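Local coordinates for periplasmic beta-glucosidase (Pseudomonas aeruginosa, PDB 6R5T), which probably hydrolyses terminal, non-reducing beta-D-glucosyl residues and releases beta-D-glucose, as a periplasmic member of glycoside hydrolase family 3, at residues L363-R369 against A532-T538; H557-L563 against G611-T617. The protein carries 1 engineered substitution. All blocks are in the same frame, centred on the assembly; numbering follows the deposited sequence.

Overall arrangement
Both contacts lie in the C-terminal domain of the glycoside hydrolase family 3 fold, with centres about 9 Å apart. They follow one another along the chain: contact 1 is complete at Thr538 before contact 2 begins at His557, and helix 545-553 lies between them. Contact 1 forms the margin of a mixed six-stranded sheet, where strand 364-368 is outermost. Contact 2 pairs two loop segments beside that strand. The two meet directly: Leu365 O and Leu614 N are 2.8 Å apart, a probable hydrogen bond, and Tyr612 OH hydrogen-bonds to Leu366 O. Segment 611-617 thus lines the edge of the sheet. Strand 619-626 follows directly. Both contacts lie away from the sugar-binding pocket and the magnesium site.

Contact 1. Residues L363-R369 against A532-T538; sequences LVLLKNR and ADAILET
The flat guanidinium of Arg369 has the carboxylate of Asp533 over one face, the two planes 62° apart. No N-H points at OD1 in this salt bridge, and the exact place of that oxygen is doubtful. OD2 hydrogen-bonds to Leu513 N. Arg369 N also hydrogen-bonds to Asp533 O, closing one end of an antiparallel ladder with a classic beta bulge. The ladder adds strand 364-368 to the margin of the mixed sheet. Val364 and Glu537 form a hydrogen-bonded pair, with Glu537 N to Val364 O at 2.7 Å. At the bulge, Leu366 and Lys367 both face Ile535. Ile535 O takes a hydrogen bond from Leu366 N at 2.9 Å and a weak one from Lys367 N at 3.4 Å. Leu366 CB packs on Ile535 CG2, and its CD1 lies against Glu537 CB. Ile535 N hydrogen-bonds to Lys367 O from above the carbonyl plane. Leu365 and Leu536 share a face of the sheet; Leu536 CD1 lies against Val364 O and loosely on CB of Leu363 and Leu365. Helix 545-553 covers Leu363 and Leu536. Lys367 is fully extended, with CG anti to the backbone N (chi1 -177°). Its NZ reaches Ala532 O at 2.7 Å and also hydrogen-bonds to Gln529 O.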
loop_
_atom_site.group_PDB
_atom_site.type_symbol
_atom_site.label_atom_id
_atom_site.label_comp_id
_atom_site.label_asym_id
_atom_site.label_seq_id
_atom_site.Cartn_x
_atom_site.Cartn_y
_atom_site.Cartn_z
ATOM N N LEU A 363 28.154 3.601 -7.028
ATOM C CA LEU A 363 28.220 2.155 -6.722
ATOM C C LEU A 363 28.198 1.946 -5.211
ATOM O O LEU A 363 28.878 2.715 -4.475
ATOM C CB LEU A 363 29.492 1.555 -7.321
ATOM C CG LEU A 363 29.647 1.785 -8.820
ATOM C CD1 LEU A 363 30.951 1.158 -9.279
ATOM C CD2 LEU A 363 28.490 1.276 -9.634
ATOM N N VAL A 364 27.389 0.993 -4.746
ATOM C CA VAL A 364 27.165 0.819 -3.292
ATOM C C VAL A 364 27.697 -0.536 -2.885
ATOM O O VAL A 364 27.200 -1.596 -3.368
ATOM C CB VAL A 364 25.676 0.995 -2.878
ATOM C CG1 VAL A 364 25.544 0.858 -1.379
ATOM C CG2 VAL A 364 25.102 2.317 -3.327
ATOM N N LEU A 365 28.659 -0.542 -1.983
ATOM C CA LEU A 365 29.140 -1.825 -1.430
ATOM C C LEU A 365 28.178 -2.258 -0.341
ATOM O O LEU A 365 28.027 -1.569 0.689
ATOM C CB LEU A 365 30.569 -1.621 -0.902
ATOM C CG LEU A 365 31.219 -2.889 -0.364
ATOM C CD1 LEU A 365 31.373 -3.947 -1.446
ATOM C CD2 LEU A 365 32.580 -2.549 0.232
ATOM N N LEU A 366 27.503 -3.374 -0.531
ATOM C CA LEU A 366 26.504 -3.860 0.428
ATOM C C LEU A 366 27.089 -4.909 1.382
ATOM O O LEU A 366 26.519 -5.077 2.462
ATOM C CB LEU A 366 25.316 -4.428 -0.333
ATOM C CG LEU A 366 24.461 -3.393 -1.086
ATOM C CD1 LEU A 366 23.361 -4.061 -1.835
ATOM C CD2 LEU A 366 23.891 -2.390 -0.116
ATOM N N LYS A 367 28.117 -5.635 0.965
ATOM C CA LYS A 367 28.708 -6.716 1.792
ATOM C C LYS A 367 30.128 -6.951 1.305
ATOM O O LYS A 367 30.370 -6.874 0.120
ATOM C CB LYS A 367 27.931 -8.018 1.695
ATOM C CG LYS A 367 28.451 -9.142 2.589
ATOM C CD LYS A 367 27.690 -10.433 2.499
ATOM C CE LYS A 367 28.282 -11.449 3.476
ATOM N NZ LYS A 367 27.623 -12.768 3.398
ATOM N N ASN A 368 31.051 -7.222 2.231
ATOM C CA ASN A 368 32.437 -7.507 1.855
ATOM C C ASN A 368 33.056 -8.333 2.985
ATOM O O ASN A 368 33.678 -7.741 3.858
ATOM C CB ASN A 368 33.254 -6.253 1.634
ATOM C CG ASN A 368 34.611 -6.532 1.000
ATOM O OD1 ASN A 368 34.810 -7.568 0.370
ATOM N ND2 ASN A 368 35.520 -5.604 1.170
ATOM N N ARG A 369 32.926 -9.643 2.910
ATOM C CA ARG A 369 33.384 -10.573 3.985
ATOM C C ARG A 369 34.912 -10.672 3.915
ATOM O O ARG A 369 35.459 -11.023 2.838
ATOM C CB ARG A 369 32.700 -11.936 3.815
ATOM C CG ARG A 369 33.036 -12.983 4.881
ATOM C CD ARG A 369 32.580 -14.404 4.547
ATOM N NE ARG A 369 33.652 -15.119 3.854
ATOM C CZ ARG A 369 33.617 -16.347 3.336
ATOM N NH1 ARG A 369 32.524 -17.096 3.390
ATOM N NH2 ARG A 369 34.704 -16.812 2.736
ATOM N N ALA A 532 26.582 -14.695 -0.216
ATOM C CA ALA A 532 27.624 -14.137 -1.100
ATOM C C ALA A 532 28.809 -13.715 -0.248
ATOM O O ALA A 532 28.618 -13.328 0.914
ATOM C CB ALA A 532 27.140 -12.964 -1.900
ATOM N N ASP A 533 30.004 -13.701 -0.806
ATOM C CA ASP A 533 31.152 -13.198 -0.022
ATOM C C ASP A 533 31.253 -11.683 -0.165
ATOM O O ASP A 533 31.729 -11.053 0.741
ATOM C CB ASP A 533 32.430 -13.895 -0.445
ATOM C CG ASP A 533 32.311 -15.388 -0.147
ATOM O OD1 ASP A 533 32.049 -15.738 1.032
ATOM O OD2 ASP A 533 32.327 -16.196 -1.097
ATOM N N ALA A 534 30.840 -11.102 -1.300
ATOM C CA ALA A 534 30.794 -9.640 -1.412
ATOM C C ALA A 534 29.643 -9.289 -2.341
ATOM O O ALA A 534 29.279 -10.127 -3.200
ATOM C CB ALA A 534 32.071 -9.026 -1.914
ATOM N N ILE A 535 29.062 -8.118 -2.155
ATOM C CA ILE A 535 27.904 -7.668 -2.987
ATOM C C ILE A 535 28.103 -6.203 -3.322
ATOM O O ILE A 535 28.269 -5.415 -2.403
ATOM C CB ILE A 535 26.571 -7.825 -2.242
ATOM C CG1 ILE A 535 26.295 -9.245 -1.787
ATOM C CG2 ILE A 535 25.414 -7.312 -3.101
ATOM C CD1 ILE A 535 25.103 -9.390 -0.905
ATOM N N LEU A 536 28.119 -5.891 -4.610
ATOM C CA LEU A 536 28.278 -4.512 -5.099
ATOM C C LEU A 536 27.012 -4.177 -5.892
ATOM O O LEU A 536 26.709 -4.819 -6.880
ATOM C CB LEU A 536 29.516 -4.374 -5.975
ATOM C CG LEU A 536 29.830 -2.978 -6.484
ATOM C CD1 LEU A 536 30.173 -2.050 -5.289
ATOM C CD2 LEU A 536 30.935 -3.010 -7.550
ATOM N N GLU A 537 26.282 -3.183 -5.415
ATOM C CA GLU A 537 25.093 -2.645 -6.107
ATOM C C GLU A 537 25.557 -1.672 -7.192
ATOM O O GLU A 537 26.193 -0.656 -6.825
ATOM C CB GLU A 537 24.197 -1.990 -5.065
ATOM C CG GLU A 537 23.066 -1.173 -5.670
ATOM C CD GLU A 537 22.084 -2.048 -6.384
ATOM O OE1 GLU A 537 21.110 -2.487 -5.725
ATOM O OE2 GLU A 537 22.287 -2.338 -7.597
ATOM N N THR A 538 25.262 -1.945 -8.465
ATOM C CA THR A 538 25.724 -1.080 -9.560
ATOM C C THR A 538 24.546 -0.467 -10.313
ATOM O O THR A 538 24.774 0.255 -11.318
ATOM C CB THR A 538 26.634 -1.835 -10.543
ATOM O OG1 THR A 538 25.884 -2.669 -11.430
ATOM C CG2 THR A 538 27.660 -2.644 -9.784
#

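Contact 2. Residues H557-L563 against G611-T617; sequences HNPSGKL and GYGLSYT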
loop_
_atom_site.group_PDB
_atom_site.type_symbol
_atom_site.label_atom_id
_atom_site.label_comp_id
_atom_site.label_asym_id
_atom_site.label_seq_id
_atom_site.Cartn_x
_atom_site.Cartn_y
_atom_site.Cartn_z
ATOM N N HIS A 557 38.994 2.738 -7.098
ATOM C CA HIS A 557 38.032 3.655 -6.453
ATOM C C HIS A 557 37.513 2.908 -5.226
ATOM O O HIS A 557 37.189 1.716 -5.368
ATOM C CB HIS A 557 36.904 4.071 -7.407
ATOM C CG HIS A 557 35.903 4.966 -6.750
ATOM N ND1 HIS A 557 36.064 6.344 -6.710
ATOM C CD2 HIS A 557 34.737 4.707 -6.113
ATOM C CE1 HIS A 557 35.046 6.900 -6.059
ATOM N NE2 HIS A 557 34.206 5.914 -5.664
ATOM N N ASN A 558 37.495 3.558 -4.087
ATOM C CA ASN A 558 36.926 2.988 -2.858
ATOM C C ASN A 558 35.416 3.247 -2.896
ATOM O O ASN A 558 34.990 4.379 -2.843
ATOM C CB ASN A 558 37.572 3.624 -1.639
ATOM C CG ASN A 558 37.273 2.901 -0.373
ATOM O OD1 ASN A 558 36.332 2.110 -0.322
ATOM N ND2 ASN A 558 37.997 3.245 0.701
ATOM N N PRO A 559 34.564 2.211 -2.879
ATOM C CA PRO A 559 33.125 2.480 -2.969
ATOM C C PRO A 559 32.650 3.489 -1.914
ATOM O O PRO A 559 32.965 3.399 -0.707
ATOM C CB PRO A 559 32.477 1.122 -2.817
ATOM C CG PRO A 559 33.557 0.130 -2.529
ATOM C CD PRO A 559 34.896 0.791 -2.756
ATOM N N SER A 560 31.821 4.420 -2.376
ATOM C CA SER A 560 31.355 5.560 -1.548
ATOM C C SER A 560 29.841 5.740 -1.677
ATOM O O SER A 560 29.293 6.633 -0.978
ATOM C CB SER A 560 32.078 6.833 -1.897
ATOM O OG SER A 560 32.020 7.082 -3.287
ATOM N N GLY A 561 29.178 4.935 -2.488
ATOM C CA GLY A 561 27.734 5.107 -2.695
ATOM C C GLY A 561 26.982 4.693 -1.449
ATOM O O GLY A 561 27.428 3.803 -0.686
ATOM N N LYS A 562 25.836 5.341 -1.223
ATOM C CA LYS A 562 24.926 4.969 -0.133
ATOM C C LYS A 562 23.508 4.965 -0.648
ATOM O O LYS A 562 23.128 5.840 -1.427
ATOM C CB LYS A 562 25.123 5.921 1.059
ATOM C CG LYS A 562 26.405 5.563 1.859
ATOM C CD LYS A 562 26.591 6.386 3.048
ATOM C CE LYS A 562 27.797 5.981 3.875
ATOM N NZ LYS A 562 27.516 4.760 4.690
ATOM N N LEU A 563 22.709 4.030 -0.147
ATOM C CA LEU A 563 21.312 3.862 -0.592
ATOM C C LEU A 563 20.515 5.122 -0.347
ATOM O O LEU A 563 20.626 5.697 0.749
ATOM C CB LEU A 563 20.646 2.679 0.086
ATOM C CG LEU A 563 21.350 1.351 -0.129
ATOM C CD1 LEU A 563 20.591 0.283 0.618
ATOM C CD2 LEU A 563 21.489 0.998 -1.620
ATOM N N GLY A 611 20.519 5.282 3.506
ATOM C CA GLY A 611 21.844 5.829 3.834
ATOM C C GLY A 611 22.900 4.756 4.049
ATOM O O GLY A 611 24.050 5.145 4.357
ATOM N N TYR A 612 22.591 3.476 3.825
ATOM C CA TYR A 612 23.550 2.364 4.044
ATOM C C TYR A 612 24.538 2.280 2.886
ATOM O O TYR A 612 24.162 2.359 1.701
ATOM C CB TYR A 612 22.813 1.043 4.196
ATOM C CG TYR A 612 23.692 -0.135 4.444
ATOM C CD1 TYR A 612 24.271 -0.377 5.661
ATOM C CD2 TYR A 612 23.952 -0.994 3.407
ATOM C CE1 TYR A 612 25.073 -1.498 5.848
ATOM C CE2 TYR A 612 24.769 -2.098 3.561
ATOM C CZ TYR A 612 25.302 -2.363 4.778
ATOM O OH TYR A 612 26.102 -3.481 4.863
ATOM N N GLY A 613 25.781 2.015 3.247
ATOM C CA GLY A 613 26.761 1.593 2.232
ATOM C C GLY A 613 28.131 1.499 2.841
ATOM O O GLY A 613 28.450 2.340 3.741
ATOM N N LEU A 614 28.864 0.475 2.450
ATOM C CA LEU A 614 30.154 0.158 3.099
ATOM C C LEU A 614 31.297 0.775 2.284
ATOM O O LEU A 614 31.116 1.414 1.253
ATOM C CB LEU A 614 30.316 -1.362 3.174
ATOM C CG LEU A 614 29.207 -2.121 3.912
ATOM C CD1 LEU A 614 29.511 -3.599 3.865
ATOM C CD2 LEU A 614 29.087 -1.634 5.336
ATOM N N SER A 615 32.497 0.552 2.797
ATOM C CA SER A 615 33.762 1.091 2.261
ATOM C C SER A 615 34.834 0.023 2.408
ATOM O O SER A 615 34.703 -0.817 3.280
ATOM C CB SER A 615 34.143 2.357 3.018
ATOM O OG SER A 615 35.387 2.936 2.621
ATOM N N TYR A 616 35.936 0.210 1.691
ATOM C CA TYR A 616 37.157 -0.579 1.918
ATOM C C TYR A 616 37.956 -0.020 3.096
ATOM O O TYR A 616 38.992 -0.624 3.489
ATOM C CB TYR A 616 38.016 -0.586 0.661
ATOM C CG TYR A 616 37.402 -1.218 -0.564
ATOM C CD1 TYR A 616 36.411 -2.187 -0.495
ATOM C CD2 TYR A 616 37.859 -0.882 -1.812
ATOM C CE1 TYR A 616 35.891 -2.783 -1.633
ATOM C CE2 TYR A 616 37.332 -1.434 -2.960
ATOM C CZ TYR A 616 36.362 -2.423 -2.881
ATOM O OH TYR A 616 35.834 -2.968 -4.010
ATOM N N THR A 617 37.575 1.121 3.640
ATOM C CA THR A 617 38.171 1.636 4.893
ATOM C C THR A 617 37.107 1.724 5.970
ATOM O O THR A 617 35.953 1.367 5.742
ATOM C CB THR A 617 38.877 2.960 4.597
ATOM O OG1 THR A 617 39.794 3.191 5.653
ATOM C CG2 THR A 617 37.921 4.130 4.468
HETATM O O HOH W 1 34.904 4.785 0.705
HETATM O O HOH W 2 29.408 1.926 -0.835
#
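Lys562 lies along the backbone of Gly611-Gly613. Its CB and CG pass Gly611 O, and CD comes to 3.1 Å from Gly611 O. The chain is extended as far as CE and bends at the last torsion (chi4 -78°). This turns NZ onto a lone pair of Gly613 O, in the carbonyl plane, at 2.8 Å. NZ also hydrogen-bonds to Leu720 O. Gly613 has no side chain, and its CA lies 3.7 Å from Gly561 O, where the backbones come close. Leu563 N hydrogen-bonds to Tyr612 O at 2.9 Å, and Gly611 N to Leu563 O. In the middle a water bridges the loops, donating to Gly561 O and Leu614 O. At the far end Asn558 OD1 accepts from Tyr616 N at 2.8 Å, on a lone pair in the carbonyl plane. Pro559 CD sits over one face of the Tyr616 ring, 3.4 Å from its centroid, in a CH-pi contact. Ser615 OG accepts from Thr617 N, closing an ST turn. The two loops lie between strand 364-368, where Leu365 touches Pro559, Leu614 and Tyr616, and strand 651-660, which packs on Lys562. Tyr616 OH hydrogen-bonds to Val552 O of helix 545-553, and His557 touches helix 352-362.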